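Local coordinates for protein PA4485 (Pseudomonas aeruginosa, PDB 4AVR) that is probably a lytic transglycosylase of the RlpA family that cleaves peptidoglycan glycan strands, preferring naked ones without stem peptides, at residues T45-D48 against N49-S52; I69-S72 against R73-E77. One frame throughout, in Å; residues are numbered along the deposited sequence.

Overall arrangement
Both contacts belong to one RlpA-type double-psi beta-barrel domain and follow each other along the chain. Contact 1 is the surface turn that joins strand 41-46 to strand 52-59; contact 2 is the buried junction where strand 67-71 runs into helix 73-79, its centre about 5 Å from the centre of the chain, against about 13 Å for contact 1. The two centres lie about 13 Å apart, and Arg51 NH1 of the turn packs 3.7 Å from Glu77 O of the helix. The helix tethers the turn as well, since Leu79 O accepts from the side-chain amides of both Asn46 and Asn49. Asp70 of contact 2 forms a salt bridge with Arg12 of the second subunit.

Contact 1: T45-D48 against N49-S52; sequences TNLD and NRRS
Asn46 and Asn49 meet inside the turn with their side chains crossing at about a right angle and their amide planes 50° apart. Asn49 OD1 lies against Asn46 CB at 3.1 Å. Around this pair the backbone closes: Asn46 O takes a 2.7 Å bond from Arg50 N and a weak one from Asn49 N, while Asn46 N gives a straighter bond to Arg51 O at 2.8 Å. The same Arg51 O also receives a CA-H...O contact from Thr45 CA.

Each asparagine in addition closes an Asx turn of its own. Asn46 OD1 accepts from Asp48 N at 2.8 Å, and Asn49 OD1 accepts from Arg51 N at 2.9 Å, with the donor above the carbonyl plane by 40°. Asn49 can do this because its chi1 of 60° sets CG between its backbone N and carbonyl carbon, turning the amide toward Asn46 and the N-H of Arg51. The whole is a beta hairpin between strands 41-46 and 52-59, with Thr45 and Ser52 as the antiparallel non-hydrogen-bonded pair that flanks the turn; their side chains share one face, Thr45 OG1 lying 3.7 Å from Ser52 CB.

Farther out, Leu47 CD2 comes within 4.0 Å of Arg50 NH1, obliquely to the guanidinium. Leu79 O, at the end of helix 73-79, accepts from the amide nitrogens of both asparagines, while strand 87-93 and its approach bond through Arg90 and Pro88 to the backbones of Thr45 and Leu47.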
ATOM      1  N   THR A  45      16.005  -8.008   6.006  1.00  9.34           N
ATOM      2  CA  THR A  45      17.019  -6.963   6.039  1.00  9.58           C
ATOM      3  C   THR A  45      16.913  -6.145   4.764  1.00  8.88           C
ATOM      4  O   THR A  45      17.008  -6.681   3.663  1.00  9.39           O
ATOM      5  CB  THR A  45      18.431  -7.558   6.143  1.00 10.81           C
ATOM      6  OG1 THR A  45      18.524  -8.372   7.308  1.00 12.96           O
ATOM      7  CG2 THR A  45      19.496  -6.462   6.198  1.00 12.27           C
ATOM      8  N   ASN A  46      16.711  -4.841   4.914  1.00  9.05           N
ATOM      9  CA  ASN A  46      16.718  -3.908   3.806  1.00  9.14           C
ATOM     10  C   ASN A  46      18.166  -3.712   3.366  1.00  9.12           C
ATOM     11  O   ASN A  46      18.988  -3.208   4.130  1.00 10.60           O
ATOM     12  CB  ASN A  46      16.086  -2.581   4.243  1.00  9.95           C
ATOM     13  CG  ASN A  46      15.994  -1.559   3.133  1.00 10.56           C
ATOM     14  OD1 ASN A  46      16.738  -1.601   2.162  1.00 12.03           O
ATOM     15  ND2 ASN A  46      15.077  -0.608   3.282  1.00 10.95           N
ATOM     16  N   LEU A  47      18.492  -4.148   2.159  1.00  8.94           N
ATOM     17  CA  LEU A  47      19.879  -4.104   1.703  1.00  9.69           C
ATOM     18  C   LEU A  47      20.344  -2.696   1.361  1.00 10.43           C
ATOM     19  O   LEU A  47      21.549  -2.455   1.256  1.00 12.27           O
ATOM     20  CB  LEU A  47      20.087  -5.069   0.548  1.00  9.68           C
ATOM     21  CG  LEU A  47      19.905  -6.532   0.963  1.00  9.65           C
ATOM     22  CD1 LEU A  47      19.626  -7.432  -0.242  1.00 11.15           C
ATOM     23  CD2 LEU A  47      21.134  -7.012   1.697  1.00 12.36           C
ATOM     24  N   ASP A  48      19.420  -1.760   1.226  1.00 10.60           N
ATOM     25  CA  ASP A  48      19.780  -0.365   0.966  1.00 12.09           C
ATOM     26  C   ASP A  48      20.218   0.405   2.200  1.00 11.85           C
ATOM     27  O   ASP A  48      21.007   1.344   2.064  1.00 15.83           O
ATOM     28  CB  ASP A  48      18.678   0.339   0.188  1.00 15.00           C
ATOM     29  CG  ASP A  48      18.678  -0.071  -1.309  1.00 15.36           C
ATOM     30  OD1 ASP A  48      19.664  -0.675  -1.761  1.00 17.00           O
ATOM     31  OD2 ASP A  48      17.705   0.259  -1.985  1.00 19.64           O
ATOM     32  N   ASN A  49      19.770   0.012   3.387  1.00 11.26           N
ATOM     33  CA  ASN A  49      20.169   0.698   4.625  1.00 11.69           C
ATOM     34  C   ASN A  49      20.623  -0.224   5.750  1.00 11.55           C
ATOM     35  O   ASN A  49      21.027   0.258   6.795  1.00 14.03           O
ATOM     36  CB  ASN A  49      19.035   1.582   5.103  1.00 13.04           C
ATOM     37  CG  ASN A  49      17.757   0.773   5.389  1.00 13.14           C
ATOM     38  OD1 ASN A  49      17.788  -0.396   5.628  1.00 14.07           O
ATOM     39  ND2 ASN A  49      16.619   1.493   5.329  1.00 16.35           N
ATOM     40  N   ARG A  50      20.559  -1.528   5.529  1.00 12.12           N
ATOM     41  CA  ARG A  50      20.955  -2.541   6.521  1.00 12.88           C
ATOM     42  C   ARG A  50      20.079  -2.620   7.767  1.00 13.77           C
ATOM     43  O   ARG A  50      20.398  -3.343   8.727  1.00 16.75           O
ATOM     44  CB  ARG A  50      22.432  -2.379   6.957  1.00 15.14           C
ATOM     45  CG  ARG A  50      23.477  -2.342   5.881  1.00 21.93           C
ATOM     46  CD  ARG A  50      23.484  -3.655   5.219  1.00 23.69           C
ATOM     47  NE  ARG A  50      24.153  -4.698   6.000  1.00 23.85           N
ATOM     48  CZ  ARG A  50      24.400  -5.891   5.482  1.00 21.10           C
ATOM     49  NH1 ARG A  50      24.113  -6.129   4.176  1.00 16.52           N
ATOM     50  NH2 ARG A  50      24.937  -6.824   6.241  1.00 27.70           N
ATOM     51  N   ARG A  51      18.921  -1.956   7.729  1.00 11.68           N
ATOM     52  CA  ARG A  51      17.948  -2.101   8.808  1.00 11.55           C
ATOM     53  C   ARG A  51      17.244  -3.438   8.699  1.00 10.86           C
ATOM     54  O   ARG A  51      17.035  -3.946   7.599  1.00 11.21           O
ATOM     55  CB  ARG A  51      16.938  -0.976   8.764  1.00 13.25           C
ATOM     56  CG  ARG A  51      17.605   0.375   8.985  1.00 16.07           C
ATOM     57  CD  ARG A  51      16.625   1.517   9.063  1.00 20.15           C
ATOM     58  NE  ARG A  51      15.836   1.439  10.269  1.00 24.05           N
ATOM     59  CZ  ARG A  51      14.852   2.277  10.564  1.00 25.31           C
ATOM     60  NH1 ARG A  51      14.536   3.255   9.724  1.00 30.83           N
ATOM     61  NH2 ARG A  51      14.175   2.125  11.690  1.00 28.39           N
ATOM     62  N   SER A  52      16.878  -4.015   9.835  1.00 11.67           N
ATOM     63  CA  SER A  52      16.219  -5.314   9.847  1.00 11.56           C
ATOM     64  C   SER A  52      15.071  -5.354  10.831  1.00 11.50           C
ATOM     65  O   SER A  52      15.047  -4.634  11.831  1.00 13.33           O
ATOM     66  CB  SER A  52      17.207  -6.434  10.157  1.00 13.97           C
ATOM     67  OG  SER A  52      17.664  -6.393  11.479  1.00 17.78           O
TER

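Contact 2: I69-S72 against R73-E77; sequences IDVS and RKAAE
Ser72 stands at the N-cap of helix 73-79 and meets its first turn twice. Its OG accepts from Ala75 N at 3.1 Å, nearly straight at 161°, and its carbonyl O takes Ala76 N at 2.9 Å, the first i to i+4 bond of the helix. With chi1 at 67° the hydroxyl sits between the backbone N and the carbonyl carbon, turned to the N-H of Ala75, the third residue of the helix, and OG also rests 3.4 Å from Ala75 CB. The hydroxyl has a second partner in Ala28 O, which leaves this buried oxygen both capping the helix and tied to the chain just before strand 30-32.

The tight side is apolar. Val71 CB touches Ala75 CB at 3.8 Å, and Val71 CG2 reaches over to Ala76 CB at 4.2 Å; small alanines on this face let the helix lie close to the end of the strand, and the axes of strand 69-71 and helix 73-77 stand 98° apart. This strand-to-helix corner belongs to the double-psi beta-barrel of the RlpA family, where strand 67-71 runs between strands 2-8 and 30-32. Tyr8 of strand 2-8 packs on both Val71 and Ala76.

Arg73 is a buried polar group, packed on Tyr8 of the second subunit, with NH2 held by Asn27 OD1. Its chain, bent at chi2 and chi3, runs forward along the helix to a salt bridge from NH1 to Glu77 OE1 at 3.1 Å. The carboxylate oxygen lies in the guanidinium plane, yet the nitrogen approaches it from above the carboxylate plane. The looser, solvent side belongs to the partly exposed Glu77 and Lys74, whose side chain leads away from the strand.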
ATOM      1  N   ILE A  69       8.488 -10.630  -0.817  1.00  8.69           N
ATOM      2  CA  ILE A  69       7.734 -10.468   0.424  1.00  8.84           C
ATOM      3  C   ILE A  69       7.013  -9.136   0.402  1.00  8.66           C
ATOM      4  O   ILE A  69       7.523  -8.168  -0.141  1.00 10.12           O
ATOM      5  CB  ILE A  69       8.682 -10.607   1.643  1.00  9.41           C
ATOM      6  CG1 ILE A  69       7.932 -10.844   2.956  1.00 10.56           C
ATOM      7  CG2 ILE A  69       9.673  -9.450   1.738  1.00 10.65           C
ATOM      8  CD1 ILE A  69       8.816 -11.377   4.065  1.00 12.52           C
ATOM      9  N   ASP A  70       5.807  -9.104   0.970  1.00  8.18           N
ATOM     10  CA  ASP A  70       5.059  -7.869   1.178  1.00  8.23           C
ATOM     11  C   ASP A  70       4.849  -7.707   2.672  1.00  8.00           C
ATOM     12  O   ASP A  70       4.339  -8.623   3.302  1.00  9.77           O
ATOM     13  CB  ASP A  70       3.685  -7.929   0.493  1.00  9.37           C
ATOM     14  CG  ASP A  70       3.761  -8.227  -1.008  1.00 11.33           C
ATOM     15  OD1 ASP A  70       4.760  -7.873  -1.676  1.00 12.77           O
ATOM     16  OD2 ASP A  70       2.804  -8.830  -1.526  1.00 13.77           O
ATOM     17  N   VAL A  71       5.233  -6.561   3.238  1.00  7.75           N
ATOM     18  CA  VAL A  71       5.213  -6.386   4.691  1.00  7.63           C
ATOM     19  C   VAL A  71       4.169  -5.351   5.117  1.00  7.41           C
ATOM     20  O   VAL A  71       3.715  -4.527   4.326  1.00  7.83           O
ATOM     21  CB  VAL A  71       6.620  -6.004   5.233  1.00  8.45           C
ATOM     22  CG1 VAL A  71       7.657  -7.031   4.795  1.00  9.69           C
ATOM     23  CG2 VAL A  71       7.017  -4.598   4.808  1.00  9.16           C
ATOM     24  N   SER A  72       3.807  -5.400   6.392  1.00  7.64           N
ATOM     25  CA  SER A  72       2.893  -4.418   6.956  1.00  8.24           C
ATOM     26  C   SER A  72       3.510  -3.021   6.982  1.00  8.26           C
ATOM     27  O   SER A  72       4.725  -2.850   6.894  1.00  8.55           O
ATOM     28  CB  SER A  72       2.527  -4.802   8.371  1.00  8.63           C
ATOM     29  OG  SER A  72       3.682  -4.688   9.199  1.00 10.08           O
ATOM     30  N   ARG A  73       2.657  -2.015   7.170  1.00  8.65           N
ATOM     31  CA  ARG A  73       3.146  -0.646   7.304  1.00  9.21           C
ATOM     32  C   ARG A  73       4.152  -0.505   8.438  1.00  9.05           C
ATOM     33  O   ARG A  73       5.196   0.136   8.280  1.00  9.51           O
ATOM     34  CB  ARG A  73       1.975   0.318   7.516  1.00 11.20           C
ATOM     35  CG  ARG A  73       2.389   1.784   7.362  1.00 11.85           C
ATOM     36  CD  ARG A  73       2.223   2.650   8.556  1.00 18.34           C
ATOM     37  NE  ARG A  73       1.166   2.302   9.421  1.00 20.38           N
ATOM     38  CZ  ARG A  73       1.175   1.978  10.710  1.00 16.39           C
ATOM     39  NH1 ARG A  73       2.232   1.939  11.539  1.00 16.46           N
ATOM     40  NH2 ARG A  73      -0.009   1.684  11.156  1.00 17.74           N
ATOM     41  N   LYS A  74       3.847  -1.075   9.597  1.00  9.48           N
ATOM     42  CA  LYS A  74       4.744  -0.977  10.742  1.00  9.76           C
ATOM     43  C   LYS A  74       6.092  -1.625  10.432  1.00  9.59           C
ATOM     44  O   LYS A  74       7.149  -1.097  10.816  1.00 10.64           O
ATOM     45  CB  LYS A  74       4.106  -1.608  11.983  1.00 10.74           C
ATOM     46  CG  LYS A  74       4.953  -1.502  13.230  1.00 12.83           C
ATOM     47  CD  LYS A  74       5.030  -0.096  13.753  1.00 20.04           C
ATOM     48  CE  LYS A  74       5.704  -0.066  15.118  1.00 27.36           C
ATOM     49  NZ  LYS A  74       5.891   1.322  15.634  1.00 40.29           N
ATOM     50  N   ALA A  75       6.086  -2.765   9.744  1.00  9.11           N
ATOM     51  CA  ALA A  75       7.346  -3.402   9.356  1.00  9.33           C
ATOM     52  C   ALA A  75       8.121  -2.517   8.378  1.00  9.00           C
ATOM     53  O   ALA A  75       9.351  -2.419   8.459  1.00  9.81           O
ATOM     54  CB  ALA A  75       7.087  -4.776   8.759  1.00  9.56           C
ATOM     55  N   ALA A  76       7.416  -1.889   7.445  1.00  8.77           N
ATOM     56  CA  ALA A  76       8.053  -0.986   6.491  1.00  9.43           C
ATOM     57  C   ALA A  76       8.720   0.191   7.188  1.00 10.14           C
ATOM     58  O   ALA A  76       9.804   0.630   6.795  1.00 11.22           O
ATOM     59  CB  ALA A  76       7.062  -0.500   5.473  1.00  9.92           C
ATOM     60  N   GLU A  77       8.087   0.702   8.241  1.00 10.36           N
ATOM     61  CA  GLU A  77       8.717   1.745   9.066  1.00 11.24           C
ATOM     62  C   GLU A  77      10.020   1.249   9.684  1.00 11.59           C
ATOM     63  O   GLU A  77      11.036   1.943   9.642  1.00 13.19           O
ATOM     64  CB  GLU A  77       7.755   2.224  10.163  1.00 12.73           C
ATOM     65  CG  GLU A  77       6.566   2.983   9.602  1.00 13.55           C
ATOM     66  CD  GLU A  77       5.467   3.277  10.586  1.00 15.76           C
ATOM     67  OE1 GLU A  77       5.256   2.543  11.565  1.00 19.57           O
ATOM     68  OE2 GLU A  77       4.665   4.188  10.291  1.00 18.96           O
TER